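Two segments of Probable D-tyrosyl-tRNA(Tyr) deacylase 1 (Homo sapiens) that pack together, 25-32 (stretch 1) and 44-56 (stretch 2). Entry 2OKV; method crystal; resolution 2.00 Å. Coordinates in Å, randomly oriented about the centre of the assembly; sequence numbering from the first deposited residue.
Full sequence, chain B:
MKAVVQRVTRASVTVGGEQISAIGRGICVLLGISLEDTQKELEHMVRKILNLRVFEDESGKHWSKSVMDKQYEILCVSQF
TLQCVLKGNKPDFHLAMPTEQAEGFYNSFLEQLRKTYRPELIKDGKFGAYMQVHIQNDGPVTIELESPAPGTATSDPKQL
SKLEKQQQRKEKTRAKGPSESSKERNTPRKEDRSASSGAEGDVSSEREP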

# COMPACT_ATOMS: atom_id res chain seq x y z
N ARG B 25 4.65 -15.74 6.40
CA ARG B 25 4.70 -14.55 7.24
C ARG B 25 5.90 -13.67 6.87
O ARG B 25 7.00 -14.17 6.61
CB ARG B 25 4.77 -14.93 8.71
CG ARG B 25 3.48 -15.54 9.25
CD ARG B 25 3.45 -15.38 10.76
NE ARG B 25 2.19 -15.82 11.34
CZ ARG B 25 2.06 -16.88 12.14
NH1 ARG B 25 3.12 -17.62 12.45
NH2 ARG B 25 0.87 -17.21 12.64
N GLY B 26 5.68 -12.36 6.85
CA GLY B 26 6.73 -11.42 6.56
C GLY B 26 6.18 -10.10 6.04
O GLY B 26 5.20 -9.56 6.56
N ILE B 27 6.79 -9.60 4.98
CA ILE B 27 6.52 -8.25 4.51
C ILE B 27 6.49 -8.18 2.97
O ILE B 27 7.31 -8.80 2.31
CB ILE B 27 7.55 -7.32 5.24
CG1 ILE B 27 6.91 -6.12 5.91
CG2 ILE B 27 8.90 -7.09 4.52
CD1 ILE B 27 7.73 -5.65 7.02
N CYS B 28 5.49 -7.49 2.42
CA CYS B 28 5.42 -7.21 0.98
C CYS B 28 5.78 -5.76 0.77
O CYS B 28 5.17 -4.87 1.35
CB CYS B 28 4.01 -7.50 0.41
SG CYS B 28 3.85 -7.17 -1.39
N VAL B 29 6.78 -5.53 -0.06
CA VAL B 29 7.28 -4.19 -0.32
C VAL B 29 6.97 -3.84 -1.77
O VAL B 29 7.37 -4.55 -2.70
CB VAL B 29 8.82 -4.11 -0.09
CG1 VAL B 29 9.34 -2.69 -0.36
CG2 VAL B 29 9.17 -4.57 1.33
N LEU B 30 6.23 -2.74 -1.95
CA LEU B 30 6.04 -2.17 -3.26
C LEU B 30 7.02 -1.03 -3.40
O LEU B 30 6.96 -0.06 -2.63
CB LEU B 30 4.59 -1.70 -3.43
CG LEU B 30 3.57 -2.85 -3.38
CD1 LEU B 30 2.18 -2.31 -3.13
CD2 LEU B 30 3.59 -3.69 -4.69
N LEU B 31 7.91 -1.14 -4.38
CA LEU B 31 9.09 -0.26 -4.48
C LEU B 31 9.04 0.73 -5.65
O LEU B 31 9.06 0.32 -6.83
CB LEU B 31 10.34 -1.11 -4.59
CG LEU B 31 11.68 -0.74 -3.94
CD1 LEU B 31 12.76 -0.83 -5.02
CD2 LEU B 31 11.74 0.62 -3.22
N GLY B 32 9.00 2.02 -5.33
CA GLY B 32 8.97 3.09 -6.32
C GLY B 32 10.30 3.80 -6.49
O GLY B 32 10.71 4.57 -5.62
N HIS B 44 20.20 2.99 1.67
CA HIS B 44 19.38 3.50 2.77
C HIS B 44 18.00 2.83 2.85
O HIS B 44 17.54 2.49 3.94
CB HIS B 44 19.25 5.03 2.67
CG HIS B 44 20.45 5.78 3.17
ND1 HIS B 44 21.74 5.49 2.77
CD2 HIS B 44 20.55 6.82 4.02
CE1 HIS B 44 22.58 6.32 3.35
NE2 HIS B 44 21.89 7.14 4.12
N MET B 45 17.36 2.63 1.71
CA MET B 45 16.06 1.97 1.68
C MET B 45 16.14 0.50 2.11
O MET B 45 15.28 0.03 2.87
CB MET B 45 15.40 2.09 0.30
CG MET B 45 13.97 1.51 0.20
SD MET B 45 12.80 2.25 1.36
CE MET B 45 12.36 3.79 0.55
N VAL B 46 17.16 -0.22 1.64
CA VAL B 46 17.41 -1.59 2.11
C VAL B 46 17.50 -1.63 3.66
O VAL B 46 16.82 -2.43 4.30
CB VAL B 46 18.68 -2.16 1.50
CG1 VAL B 46 19.10 -3.44 2.21
CG2 VAL B 46 18.48 -2.44 -0.01
N ARG B 47 18.34 -0.78 4.23
CA ARG B 47 18.52 -0.75 5.69
C ARG B 47 17.20 -0.49 6.41
O ARG B 47 16.89 -1.14 7.43
CB ARG B 47 19.57 0.28 6.08
CG ARG B 47 20.99 -0.27 6.01
CD ARG B 47 22.02 0.68 6.63
NE ARG B 47 22.73 1.43 5.60
CZ ARG B 47 22.64 2.75 5.42
NH1 ARG B 47 21.88 3.49 6.22
NH2 ARG B 47 23.32 3.32 4.43
N LYS B 48 16.40 0.44 5.89
CA LYS B 48 15.12 0.78 6.53
C LYS B 48 14.13 -0.38 6.48
O LYS B 48 13.47 -0.65 7.49
CB LYS B 48 14.47 2.02 5.90
CG LYS B 48 15.19 3.34 6.22
CD LYS B 48 14.95 4.35 5.11
CE LYS B 48 13.77 5.24 5.39
NZ LYS B 48 14.24 6.48 6.09
N ILE B 49 14.04 -1.05 5.33
CA ILE B 49 13.10 -2.17 5.16
C ILE B 49 13.48 -3.28 6.14
O ILE B 49 12.63 -3.83 6.85
CB ILE B 49 13.10 -2.71 3.70
CG1 ILE B 49 12.38 -1.74 2.76
CG2 ILE B 49 12.46 -4.11 3.61
CD1 ILE B 49 12.74 -1.96 1.30
N LEU B 50 14.78 -3.60 6.18
CA LEU B 50 15.26 -4.72 6.96
C LEU B 50 15.15 -4.49 8.46
O LEU B 50 14.99 -5.43 9.24
CB LEU B 50 16.72 -5.05 6.59
CG LEU B 50 16.91 -5.70 5.21
CD1 LEU B 50 18.38 -5.91 4.93
CD2 LEU B 50 16.20 -7.04 5.14
N ASN B 51 15.20 -3.22 8.86
CA ASN B 51 15.16 -2.85 10.27
C ASN B 51 13.80 -2.34 10.79
O ASN B 51 13.64 -2.08 12.00
CB ASN B 51 16.33 -1.90 10.55
CG ASN B 51 17.70 -2.59 10.34
OD1 ASN B 51 18.17 -3.33 11.22
ND2 ASN B 51 18.34 -2.36 9.17
N LEU B 52 12.82 -2.25 9.89
CA LEU B 52 11.48 -1.76 10.23
C LEU B 52 10.76 -2.71 11.21
O LEU B 52 10.46 -3.86 10.88
CB LEU B 52 10.65 -1.64 8.95
CG LEU B 52 9.47 -0.67 8.78
CD1 LEU B 52 8.33 -1.34 8.03
CD2 LEU B 52 9.00 0.02 10.02
N ARG B 53 10.46 -2.18 12.39
CA ARG B 53 9.86 -2.96 13.49
C ARG B 53 8.34 -3.02 13.38
O ARG B 53 7.61 -2.21 13.98
CB ARG B 53 10.23 -2.35 14.84
CG ARG B 53 11.70 -2.48 15.28
CD ARG B 53 11.94 -1.54 16.51
NE ARG B 53 12.72 -2.20 17.56
CZ ARG B 53 12.36 -2.25 18.85
NH1 ARG B 53 11.24 -1.69 19.29
NH2 ARG B 53 13.14 -2.89 19.72
N VAL B 54 7.86 -4.01 12.65
CA VAL B 54 6.45 -4.15 12.35
C VAL B 54 5.85 -5.40 13.03
O VAL B 54 4.64 -5.64 12.98
CB VAL B 54 6.31 -4.11 10.81
CG1 VAL B 54 5.78 -5.40 10.23
CG2 VAL B 54 5.59 -2.87 10.36
N PHE B 55 6.71 -6.19 13.67
CA PHE B 55 6.30 -7.45 14.29
C PHE B 55 6.32 -7.42 15.82
O PHE B 55 7.01 -6.60 16.42
CB PHE B 55 7.16 -8.60 13.76
CG PHE B 55 7.07 -8.78 12.27
CD1 PHE B 55 8.06 -8.27 11.43
CD2 PHE B 55 5.96 -9.42 11.71
CE1 PHE B 55 7.94 -8.40 10.03
CE2 PHE B 55 5.84 -9.57 10.31
CZ PHE B 55 6.84 -9.04 9.47
N GLU B 56 5.53 -8.31 16.42
CA GLU B 56 5.48 -8.46 17.89
C GLU B 56 6.59 -9.37 18.41
O GLU B 56 7.09 -10.23 17.68
CB GLU B 56 4.13 -9.06 18.32
CG GLU B 56 2.89 -8.33 17.83
CD GLU B 56 1.59 -9.10 18.13
OE1 GLU B 56 1.65 -10.16 18.80
OE2 GLU B 56 0.51 -8.65 17.69

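The contact between strand 26-32 and the segment 44-56 is made by side-chain packing: no hydrogen bond crosses it, 331 Å² is buried between the two stretches, and all but one of the residue contacts are between apolar side chains. Strand alternation sets the pattern. The CA-to-CB bonds of I27 and V29 point toward the other stretch, whereas C28 and L30 are out of reach. On the helix, I49 faces V29 and M45 faces L31; the two helix residues are one turn apart, a spacing confirmed by the I49 N to M45 O hydrogen bond of 3.0 Å, and both direct CA-to-CB toward the strand.

V29 and I49 form the simplest pair. V29 is t (chi1 -180°) and I49 is m,t (-73°, 160°), both close to standard wells, and the I49 side chain is extended enough to bring CD1 within 3.9 Å of V29 CG1. L31 reaches its partner less directly. Its CA-to-CB bond runs sideways, yet its end comes nearer, with chi1 at -144° and chi2 at -129°, both between wells; L31 CD2 then lies 4.2 Å from M45 CG. M45 itself is t,p,p, so the chain bends after CG, and it is this methylene, not SD or CE, that makes the closest approach to L31.

I27 has the largest covered area, 74 Å², and serves the region beyond the helix. Its chi1 of -129° is off-well, while chi2 is t at 154°. The resulting position of CD1 is shared by three neighbours: V54 CG1 at 3.8 Å, F55 CE1 at 4.1 Å and, more loosely, L52 CD1 at 4.5 Å from that same I27 CD1. V54 is also off-well, with chi1 at 116°, and its CG1 faces this methyl. L52, the first residue to leave helical phi/psi, lies where the chain turns out of the helix, and its CA-to-CB bond still points toward the strand.

F55 is m at chi1, which with the backbone directs the CB-CG axis, and so CZ, toward G26; chi2 of 100° sets only the tilt of the ring plane. F55 CZ comes to 3.4 Å from G26 O, which sits at the ring edge near its plane, so the carbonyl meets the ring's C-H periphery, a contact that suits the electropositive ring edge. I27 CD1 approaches the same ring obliquely. G26 has phi/psi of 156/-135, where a CB would be jammed against the preceding carbonyl oxygen; the backbone alone calls for glycine.

Within the helix, N51 ND2 donates to R47 O at 2.6 Å and 161°, near the helix's C-terminal end.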